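Local coordinates for piwi domain-containing protein (Vanderwaltozyma polyspora, PDB 5THE) that probably binds RNA as the Piwi-containing C-terminal lobe of a budding yeast Argonaute, at residues 11-16 / 464-469; 27-32 / 421-426; 434-439 / 453-458. All blocks are in the same frame, centred on the assembly; numbering follows the deposited sequence.

Contact 1: residues 11-16 / 464-469; sequences YGTKGT and TSDYLQ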
loop_
_atom_site.group_PDB
_atom_site.type_symbol
_atom_site.label_atom_id
_atom_site.label_comp_id
_atom_site.label_asym_id
_atom_site.label_seq_id
_atom_site.Cartn_x
_atom_site.Cartn_y
_atom_site.Cartn_z
ATOM N N TYR A 11 -26.556 -5.736 -9.741
ATOM C CA TYR A 11 -26.348 -5.479 -8.328
ATOM C C TYR A 11 -25.771 -6.739 -7.700
ATOM O O TYR A 11 -25.948 -7.841 -8.216
ATOM C CB TYR A 11 -27.667 -5.092 -7.628
ATOM C CG TYR A 11 -28.217 -3.764 -8.089
ATOM C CD1 TYR A 11 -27.796 -2.579 -7.504
ATOM C CD2 TYR A 11 -29.139 -3.694 -9.127
ATOM C CE1 TYR A 11 -28.289 -1.362 -7.925
ATOM C CE2 TYR A 11 -29.643 -2.481 -9.547
ATOM C CZ TYR A 11 -29.219 -1.329 -8.943
ATOM O OH TYR A 11 -29.711 -0.130 -9.374
ATOM N N GLY A 12 -25.081 -6.581 -6.576
ATOM C CA GLY A 12 -24.573 -7.741 -5.875
ATOM C C GLY A 12 -25.670 -8.524 -5.173
ATOM O O GLY A 12 -26.754 -8.021 -4.858
ATOM N N THR A 13 -25.369 -9.791 -4.904
ATOM C CA THR A 13 -26.333 -10.698 -4.288
ATOM C C THR A 13 -25.809 -11.422 -3.065
ATOM O O THR A 13 -26.622 -11.951 -2.295
ATOM C CB THR A 13 -26.808 -11.772 -5.290
ATOM O OG1 THR A 13 -25.727 -12.667 -5.582
ATOM C CG2 THR A 13 -27.337 -11.148 -6.603
ATOM N N LYS A 14 -24.498 -11.496 -2.870
ATOM C CA LYS A 14 -23.934 -12.374 -1.855
ATOM C C LYS A 14 -23.908 -11.710 -0.482
ATOM O O LYS A 14 -23.983 -10.488 -0.348
ATOM C CB LYS A 14 -22.524 -12.792 -2.257
ATOM C CG LYS A 14 -22.520 -13.659 -3.509
ATOM C CD LYS A 14 -21.120 -14.082 -3.878
ATOM C CE LYS A 14 -21.144 -15.027 -5.074
ATOM N NZ LYS A 14 -19.763 -15.425 -5.480
ATOM N N GLY A 15 -23.798 -12.543 0.548
ATOM C CA GLY A 15 -23.542 -12.077 1.894
ATOM C C GLY A 15 -24.788 -12.060 2.767
ATOM O O GLY A 15 -25.916 -12.307 2.329
ATOM N N THR A 16 -24.553 -11.760 4.039
ATOM C CA THR A 16 -25.627 -11.641 5.017
ATOM C C THR A 16 -26.407 -10.353 4.796
ATOM O O THR A 16 -25.833 -9.262 4.835
ATOM C CB THR A 16 -25.043 -11.665 6.421
ATOM O OG1 THR A 16 -24.467 -12.950 6.659
ATOM C CG2 THR A 16 -26.133 -11.379 7.456
ATOM N N THR A 464 -19.199 -8.898 -12.836
ATOM C CA THR A 464 -20.443 -8.699 -12.109
ATOM C C THR A 464 -20.174 -7.944 -10.813
ATOM O O THR A 464 -19.045 -7.892 -10.322
ATOM C CB THR A 464 -21.095 -10.035 -11.767
ATOM O OG1 THR A 464 -20.232 -10.746 -10.870
ATOM C CG2 THR A 464 -21.361 -10.865 -13.022
ATOM N N SER A 465 -21.238 -7.372 -10.244
ATOM C CA SER A 465 -21.092 -6.709 -8.953
ATOM C C SER A 465 -20.502 -7.649 -7.906
ATOM O O SER A 465 -19.626 -7.249 -7.135
ATOM C CB SER A 465 -22.431 -6.160 -8.474
ATOM O OG SER A 465 -22.806 -5.031 -9.239
ATOM N N ASP A 466 -20.972 -8.904 -7.863
ATOM C CA ASP A 466 -20.457 -9.840 -6.853
ATOM C C ASP A 466 -18.967 -10.088 -7.023
ATOM O O ASP A 466 -18.221 -10.176 -6.034
ATOM C CB ASP A 466 -21.183 -11.189 -6.909
ATOM C CG ASP A 466 -22.582 -11.166 -6.296
ATOM O OD1 ASP A 466 -23.462 -11.821 -6.877
ATOM O OD2 ASP A 466 -22.812 -10.504 -5.257
ATOM N N TYR A 467 -18.510 -10.254 -8.264
ATOM C CA TYR A 467 -17.093 -10.456 -8.528
ATOM C C TYR A 467 -16.274 -9.234 -8.107
ATOM O O TYR A 467 -15.281 -9.348 -7.372
ATOM C CB TYR A 467 -16.887 -10.770 -10.011
ATOM C CG TYR A 467 -15.433 -10.814 -10.426
ATOM C CD1 TYR A 467 -14.628 -11.885 -10.058
ATOM C CD2 TYR A 467 -14.861 -9.781 -11.164
ATOM C CE1 TYR A 467 -13.298 -11.938 -10.406
ATOM C CE2 TYR A 467 -13.518 -9.828 -11.525
ATOM C CZ TYR A 467 -12.754 -10.928 -11.153
ATOM O OH TYR A 467 -11.417 -11.011 -11.471
ATOM N N LEU A 468 -16.708 -8.042 -8.531
ATOM C CA LEU A 468 -15.941 -6.847 -8.194
ATOM C C LEU A 468 -15.970 -6.575 -6.698
ATOM O O LEU A 468 -14.965 -6.142 -6.124
ATOM C CB LEU A 468 -16.467 -5.634 -8.961
ATOM C CG LEU A 468 -16.240 -5.627 -10.471
ATOM C CD1 LEU A 468 -16.649 -4.272 -11.019
ATOM C CD2 LEU A 468 -14.788 -5.945 -10.809
ATOM N N GLN A 469 -17.112 -6.816 -6.046
ATOM C CA GLN A 469 -17.180 -6.528 -4.618
ATOM C C GLN A 469 -16.353 -7.519 -3.827
ATOM O O GLN A 469 -15.769 -7.159 -2.798
ATOM C CB GLN A 469 -18.637 -6.517 -4.138
ATOM C CG GLN A 469 -19.390 -5.301 -4.678
ATOM C CD GLN A 469 -20.909 -5.415 -4.592
ATOM O OE1 GLN A 469 -21.441 -6.305 -3.965
ATOM N NE2 GLN A 469 -21.597 -4.515 -5.242
HETATM O O HOH W 1 -23.482 -9.600 -9.200
#
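G12 and D466 come within 4.7 Å, CA to CA, where the irregular chain 11-14 runs past the first turn of helix 465-475. The D466 carboxylate does most of the work. D466 OD2 takes two backbone N-H groups at once, both on the syn side. T13 N reaches D466 OD2 at 2.7 Å, nearly straight at 168°. K14 N is the longer of the two, 3.1 Å from D466 OD2. On the other oxygen, D466 OD1 accepts from T13 OG1 at 2.7 Å, again on the syn side. T13 OG1 stands between its own N and carbonyl carbon (chi1 69°), the crowded position, which lets the same threonine offer its hydroxyl and its amide to the two oxygens of one carboxylate. Three bonds therefore fix the rotation of the D466 group. K14 adds its aliphatic part: K14 CG rests 3.6 Å from D466 OD2, and the extended chain carries the ammonium onward to a long, weak ion pair with E470.

Here the chain leading into strand 16-22 docks on helix 465-475 of the Piwi domain. T464 is the N-cap residue of that helix, its OG1 accepting from Y467 N. The amide N of D466, in the first turn, donates to a water that in turn donates to Y11 O, so solvent bridges helix start and loop. Being near the positive end of the helix, the D466 carboxylate is probably stabilised in its charged form.

One residue earlier in the helix, S465 CB packs on the peptide between Y11 and G12, at 3.3 Å from G12 N, while S465 OG is bonded to D10. A side chain on G12 would probably run into Q469 OE1, which already lies 3.9 Å from G12 CA. That Q469 amide is held at both ends, by R30 and D426.

Contact 2: residues 27-32 / 421-426; sequences VPSRIL and PGTVVD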
loop_
_atom_site.group_PDB
_atom_site.type_symbol
_atom_site.label_atom_id
_atom_site.label_comp_id
_atom_site.label_asym_id
_atom_site.label_seq_id
_atom_site.Cartn_x
_atom_site.Cartn_y
_atom_site.Cartn_z
ATOM N N VAL A 27 -31.263 1.600 4.847
ATOM C CA VAL A 27 -30.842 1.074 3.549
ATOM C C VAL A 27 -30.442 -0.389 3.708
ATOM O O VAL A 27 -29.941 -0.810 4.758
ATOM C CB VAL A 27 -29.661 1.904 2.960
ATOM C CG1 VAL A 27 -28.339 1.565 3.621
ATOM C CG2 VAL A 27 -29.557 1.773 1.449
ATOM N N PRO A 28 -30.716 -1.213 2.690
ATOM C CA PRO A 28 -30.278 -2.610 2.765
ATOM C C PRO A 28 -28.773 -2.706 2.568
ATOM O O PRO A 28 -28.186 -1.997 1.745
ATOM C CB PRO A 28 -31.041 -3.298 1.623
ATOM C CG PRO A 28 -31.226 -2.235 0.638
ATOM C CD PRO A 28 -31.440 -0.954 1.432
ATOM N N SER A 29 -28.150 -3.580 3.345
ATOM C CA SER A 29 -26.747 -3.894 3.149
ATOM C C SER A 29 -26.580 -5.400 3.075
ATOM O O SER A 29 -27.429 -6.166 3.536
ATOM C CB SER A 29 -25.872 -3.338 4.287
ATOM O OG SER A 29 -25.941 -4.191 5.415
ATOM N N ARG A 30 -25.457 -5.816 2.511
ATOM C CA ARG A 30 -25.017 -7.198 2.598
ATOM C C ARG A 30 -23.626 -7.218 3.213
ATOM O O ARG A 30 -22.812 -6.332 2.952
ATOM C CB ARG A 30 -25.022 -7.877 1.222
ATOM C CG ARG A 30 -26.411 -7.974 0.606
ATOM C CD ARG A 30 -26.341 -8.293 -0.885
ATOM N NE ARG A 30 -25.802 -7.167 -1.640
ATOM C CZ ARG A 30 -24.574 -7.118 -2.148
ATOM N NH1 ARG A 30 -23.757 -8.153 -1.984
ATOM N NH2 ARG A 30 -24.161 -6.033 -2.811
ATOM N N ILE A 31 -23.362 -8.199 4.058
ATOM C CA ILE A 31 -22.050 -8.330 4.675
ATOM C C ILE A 31 -21.351 -9.490 3.982
ATOM O O ILE A 31 -21.803 -10.641 4.072
ATOM C CB ILE A 31 -22.157 -8.531 6.190
ATOM C CG1 ILE A 31 -22.932 -7.369 6.797
ATOM C CG2 ILE A 31 -20.774 -8.620 6.837
ATOM C CD1 ILE A 31 -23.436 -7.651 8.195
ATOM N N LEU A 32 -20.274 -9.179 3.261
ATOM C CA LEU A 32 -19.466 -10.186 2.592
ATOM C C LEU A 32 -18.562 -10.917 3.584
ATOM O O LEU A 32 -18.099 -10.351 4.577
ATOM C CB LEU A 32 -18.612 -9.548 1.493
ATOM C CG LEU A 32 -19.379 -8.861 0.358
ATOM C CD1 LEU A 32 -18.439 -8.409 -0.751
ATOM C CD2 LEU A 32 -20.455 -9.786 -0.210
ATOM N N PRO A 421 -17.398 -5.349 9.258
ATOM C CA PRO A 421 -16.636 -5.460 8.004
ATOM C C PRO A 421 -17.032 -6.738 7.236
ATOM O O PRO A 421 -17.470 -7.663 7.879
ATOM C CB PRO A 421 -15.177 -5.513 8.482
ATOM C CG PRO A 421 -15.217 -5.824 9.935
ATOM C CD PRO A 421 -16.562 -5.446 10.470
ATOM N N GLY A 422 -17.028 -6.810 5.913
ATOM C CA GLY A 422 -17.221 -5.735 5.002
ATOM C C GLY A 422 -18.671 -5.691 4.535
ATOM O O GLY A 422 -19.157 -6.399 3.633
ATOM N N THR A 423 -19.365 -4.807 5.214
ATOM C CA THR A 423 -20.674 -4.360 4.805
ATOM C C THR A 423 -20.592 -3.715 3.427
ATOM O O THR A 423 -19.795 -2.800 3.204
ATOM C CB THR A 423 -21.181 -3.361 5.848
ATOM O OG1 THR A 423 -21.422 -4.053 7.079
ATOM C CG2 THR A 423 -22.447 -2.658 5.371
ATOM N N VAL A 424 -21.420 -4.196 2.506
ATOM C CA VAL A 424 -21.561 -3.616 1.178
ATOM C C VAL A 424 -22.927 -2.963 1.091
ATOM O O VAL A 424 -23.933 -3.541 1.526
ATOM C CB VAL A 424 -21.427 -4.671 0.060
ATOM C CG1 VAL A 424 -21.412 -3.979 -1.321
ATOM C CG2 VAL A 424 -20.182 -5.491 0.257
ATOM N N VAL A 425 -22.968 -1.783 0.494
ATOM C CA VAL A 425 -24.209 -1.117 0.141
ATOM C C VAL A 425 -24.079 -0.748 -1.331
ATOM O O VAL A 425 -23.203 0.044 -1.699
ATOM C CB VAL A 425 -24.474 0.121 1.010
ATOM C CG1 VAL A 425 -25.700 0.888 0.512
ATOM C CG2 VAL A 425 -24.677 -0.286 2.468
ATOM N N ASP A 426 -24.901 -1.365 -2.189
ATOM C CA ASP A 426 -24.929 -0.936 -3.583
ATOM C C ASP A 426 -26.352 -0.640 -4.039
ATOM O O ASP A 426 -26.625 -0.644 -5.240
ATOM C CB ASP A 426 -24.233 -1.948 -4.505
ATOM C CG ASP A 426 -24.945 -3.311 -4.590
ATOM O OD1 ASP A 426 -25.900 -3.592 -3.832
ATOM O OD2 ASP A 426 -24.518 -4.126 -5.434
HETATM O O HOH W 2 -27.245 -2.654 -0.829
HETATM O O HOH W 3 -24.166 -4.200 7.819
#
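R30 O draws two groups of 421-426: V424 N donates to R30 O at 2.6 Å and 174°, and T423 CA sends a C-H toward it from 3.4 Å. In return R30 N donates to V424 O, which makes R30 and V424 an antiparallel hydrogen-bonded pair; I31 and T423 follow as a non-hydrogen-bonded one. This is where strand 25-31, the hairpin partner of strand 16-22, is added to strand 423-425 of the Piwi domain.

The R30 side chain bends at chi3 (-69°), turning NE out of the extended line. R30 NH2 reaches D426 OD1 at 3.2 Å in a salt bridge, with the oxygen in the guanidinium plane but the nitrogen above the carboxylate plane. Outside the two strands the guanidinium also bonds K14 O and Q469 OE1, and D426 OD2 takes G12 N. An alanine in place of R30 would probably leave D426 without its charge mate and K14 O and Q469 OE1 each short of a donor.

On the side of I31 and T423, one water donates to both S29 OG and T423 OG1; S29 OG also bonds V18 O, and T423 OG1 bonds M420 O. Past a cis P421-G422 peptide, G422 O accepts from L32 N at 3.0 Å. Beside it L32 CG packs at 3.5 Å on V424 CG2, closer than usual van der Waals contact.

Contact 3: residues 434-439 / 453-458; sequences HFDFFI and HYWCLY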
loop_
_atom_site.group_PDB
_atom_site.type_symbol
_atom_site.label_atom_id
_atom_site.label_comp_id
_atom_site.label_asym_id
_atom_site.label_seq_id
_atom_site.Cartn_x
_atom_site.Cartn_y
_atom_site.Cartn_z
ATOM N N HIS A 434 -24.935 4.386 -12.888
ATOM C CA HIS A 434 -23.509 4.122 -12.826
ATOM C C HIS A 434 -23.214 2.954 -11.890
ATOM O O HIS A 434 -24.041 2.548 -11.073
ATOM C CB HIS A 434 -22.759 5.385 -12.420
ATOM C CG HIS A 434 -22.717 6.411 -13.511
ATOM N ND1 HIS A 434 -23.143 7.711 -13.336
ATOM C CD2 HIS A 434 -22.323 6.313 -14.804
ATOM C CE1 HIS A 434 -22.996 8.374 -14.470
ATOM N NE2 HIS A 434 -22.500 7.550 -15.376
ATOM N N PHE A 435 -22.018 2.404 -12.041
ATOM C CA PHE A 435 -21.639 1.132 -11.437
ATOM C C PHE A 435 -20.839 1.427 -10.167
ATOM O O PHE A 435 -19.616 1.319 -10.131
ATOM C CB PHE A 435 -20.841 0.311 -12.466
ATOM C CG PHE A 435 -20.706 -1.159 -12.133
ATOM C CD1 PHE A 435 -21.141 -1.665 -10.925
ATOM C CD2 PHE A 435 -20.137 -2.032 -13.053
ATOM C CE1 PHE A 435 -21.004 -3.005 -10.635
ATOM C CE2 PHE A 435 -20.005 -3.378 -12.770
ATOM C CZ PHE A 435 -20.434 -3.863 -11.560
ATOM N N ASP A 436 -21.544 1.814 -9.105
ATOM C CA ASP A 436 -20.868 2.147 -7.860
ATOM C C ASP A 436 -21.418 1.329 -6.693
ATOM O O ASP A 436 -22.515 0.759 -6.744
ATOM C CB ASP A 436 -20.943 3.658 -7.558
ATOM C CG ASP A 436 -22.341 4.117 -7.149
ATOM O OD1 ASP A 436 -23.332 3.693 -7.773
ATOM O OD2 ASP A 436 -22.445 4.920 -6.200
ATOM N N PHE A 437 -20.603 1.238 -5.647
ATOM C CA PHE A 437 -20.982 0.518 -4.440
ATOM C C PHE A 437 -20.090 1.001 -3.309
ATOM O O PHE A 437 -18.997 1.523 -3.537
ATOM C CB PHE A 437 -20.892 -1.008 -4.619
ATOM C CG PHE A 437 -19.588 -1.490 -5.173
ATOM C CD1 PHE A 437 -18.502 -1.711 -4.341
ATOM C CD2 PHE A 437 -19.451 -1.744 -6.528
ATOM C CE1 PHE A 437 -17.303 -2.160 -4.847
ATOM C CE2 PHE A 437 -18.245 -2.198 -7.050
ATOM C CZ PHE A 437 -17.167 -2.402 -6.207
ATOM N N PHE A 438 -20.595 0.866 -2.091
ATOM C CA PHE A 438 -19.819 1.140 -0.891
ATOM C C PHE A 438 -19.409 -0.180 -0.266
ATOM O O PHE A 438 -20.192 -1.135 -0.252
ATOM C CB PHE A 438 -20.622 1.928 0.148
ATOM C CG PHE A 438 -20.976 3.325 -0.258
ATOM C CD1 PHE A 438 -22.097 3.573 -1.035
ATOM C CD2 PHE A 438 -20.218 4.401 0.195
ATOM C CE1 PHE A 438 -22.444 4.859 -1.386
ATOM C CE2 PHE A 438 -20.563 5.701 -0.146
ATOM C CZ PHE A 438 -21.676 5.933 -0.933
ATOM N N ILE A 439 -18.194 -0.231 0.271
ATOM C CA ILE A 439 -17.807 -1.327 1.157
ATOM C C ILE A 439 -17.089 -0.723 2.353
ATOM O O ILE A 439 -16.192 0.108 2.196
ATOM C CB ILE A 439 -16.913 -2.385 0.482
ATOM C CG1 ILE A 439 -17.539 -2.920 -0.807
ATOM C CG2 ILE A 439 -16.700 -3.542 1.425
ATOM C CD1 ILE A 439 -16.659 -3.957 -1.556
ATOM N N HIS A 453 -16.060 4.358 -1.109
ATOM C CA HIS A 453 -16.964 4.479 -2.251
ATOM C C HIS A 453 -16.212 4.080 -3.521
ATOM O O HIS A 453 -15.205 4.705 -3.874
ATOM C CB HIS A 453 -17.515 5.908 -2.356
ATOM C CG HIS A 453 -18.767 6.007 -3.177
ATOM N ND1 HIS A 453 -19.492 7.171 -3.299
ATOM C CD2 HIS A 453 -19.417 5.078 -3.921
ATOM C CE1 HIS A 453 -20.538 6.957 -4.081
ATOM N NE2 HIS A 453 -20.514 5.696 -4.474
ATOM N N TYR A 454 -16.687 3.028 -4.185
ATOM C CA TYR A 454 -16.052 2.468 -5.363
ATOM C C TYR A 454 -16.898 2.754 -6.591
ATOM O O TYR A 454 -18.130 2.696 -6.534
ATOM C CB TYR A 454 -15.897 0.952 -5.265
ATOM C CG TYR A 454 -15.057 0.412 -4.147
ATOM C CD1 TYR A 454 -15.599 0.191 -2.882
ATOM C CD2 TYR A 454 -13.730 0.057 -4.368
ATOM C CE1 TYR A 454 -14.825 -0.341 -1.862
ATOM C CE2 TYR A 454 -12.949 -0.470 -3.358
ATOM C CZ TYR A 454 -13.500 -0.679 -2.109
ATOM O OH TYR A 454 -12.716 -1.218 -1.095
ATOM N N TRP A 455 -16.232 2.996 -7.712
ATOM C CA TRP A 455 -16.900 3.053 -9.002
ATOM C C TRP A 455 -16.150 2.173 -9.987
ATOM O O TRP A 455 -14.941 2.327 -10.155
ATOM C CB TRP A 455 -16.963 4.486 -9.531
ATOM C CG TRP A 455 -17.548 5.486 -8.564
ATOM C CD1 TRP A 455 -16.995 5.928 -7.378
ATOM C CD2 TRP A 455 -18.768 6.199 -8.722
ATOM N NE1 TRP A 455 -17.816 6.864 -6.788
ATOM C CE2 TRP A 455 -18.909 7.053 -7.597
ATOM C CE3 TRP A 455 -19.760 6.206 -9.706
ATOM C CZ2 TRP A 455 -20.006 7.893 -7.431
ATOM C CZ3 TRP A 455 -20.854 7.047 -9.537
ATOM C CH2 TRP A 455 -20.967 7.880 -8.406
ATOM N N CYS A 456 -16.857 1.260 -10.643
ATOM C CA CYS A 456 -16.301 0.648 -11.840
ATOM C C CYS A 456 -16.518 1.628 -12.991
ATOM O O CYS A 456 -17.657 1.857 -13.412
ATOM C CB CYS A 456 -16.948 -0.699 -12.134
ATOM S SG CYS A 456 -16.246 -1.454 -13.645
ATOM N N LEU A 457 -15.432 2.225 -13.481
ATOM C CA LEU A 457 -15.501 3.209 -14.553
ATOM C C LEU A 457 -15.340 2.586 -15.932
ATOM O O LEU A 457 -15.743 3.195 -16.933
ATOM C CB LEU A 457 -14.412 4.268 -14.361
ATOM C CG LEU A 457 -14.381 5.067 -13.048
ATOM C CD1 LEU A 457 -13.292 6.141 -13.093
ATOM C CD2 LEU A 457 -15.726 5.697 -12.782
ATOM N N TYR A 458 -14.762 1.390 -16.012
ATOM C CA TYR A 458 -14.478 0.772 -17.299
ATOM C C TYR A 458 -14.247 -0.705 -17.064
ATOM O O TYR A 458 -13.586 -1.080 -16.101
ATOM C CB TYR A 458 -13.247 1.380 -17.969
ATOM C CG TYR A 458 -13.211 1.176 -19.467
ATOM C CD1 TYR A 458 -14.140 1.809 -20.281
ATOM C CD2 TYR A 458 -12.236 0.373 -20.078
ATOM C CE1 TYR A 458 -14.115 1.652 -21.667
ATOM C CE2 TYR A 458 -12.200 0.210 -21.477
ATOM C CZ TYR A 458 -13.152 0.859 -22.257
ATOM O OH TYR A 458 -13.169 0.739 -23.633
HETATM O O HOH W 4 -19.717 3.579 -13.625
HETATM O O HOH W 5 -13.757 -1.178 1.386
#
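H453 lies across from F438 in the antiparallel hairpin of strands 435-440 and 452-459 of the Piwi domain, and its CB touches F438 CE2. H453 CG, anti to the backbone N (chi1 -160°), lies over the same phenyl carbon, F438 CE2, at 3.5 Å. H453 ND1 sits 3.4 Å from F438 CZ, with CE1 near that same carbon, and F437 O lies at the ring edge beside CD2. At the tip H453 NE2 donates to D436 OD2 at 2.7 Å and 166°, in the imidazole plane and onto the anti lone pair of the oxygen.

The phenyl and imidazole form a face-to-face stack, centroids 3.9 Å apart and planes at 19°. The opposite face of the imidazole carries W455 NE1 over its centre, so the ring is sandwiched. W455 in turn takes D436 CB over its six-membered ring in a CH-pi contact, the aspartate and indole lying side by side and pointing the same way. OD1 of D436 is held by a salt bridge to R8 and by S431 N, so both carboxylate oxygens are engaged.

The face bearing F435, F437, Y454 and C456 is largely apolar. Y454 CB stands over the F437 ring, 3.8 Å from its centroid, while the two rings, their planes nearly parallel, are displaced so far that they hardly stack. I439 CB meets Y454 CE1. C456 CB packs on F435 CD2 at 3.6 Å, and a water accepting from F435 N donates to C456 O at 2.7 Å.

In the fold
Contacts 2 and 3 continue one another: strands 423-425 and 435-440 are neighbours in the sheet, and V425 O lies 2.8 Å from F438 N. Contact 1 sets the first turn of helix 465-475 against this sheet, Q469 NE2 approaching F437 CB at 3.6 Å, and its loop leads into strand 16-22, where T16 O is 2.8 Å from I31 N. The centres of contact 1 and contact 2 are about 10 Å apart, those of contact 1 and contact 3 about 12 Å, and those of contact 2 and contact 3 about 14 Å. The bound nucleic acid comes within about 9 Å of contacts 2 and 3 and about 15 Å of contact 1, nearest atoms, so none of the three touches it directly.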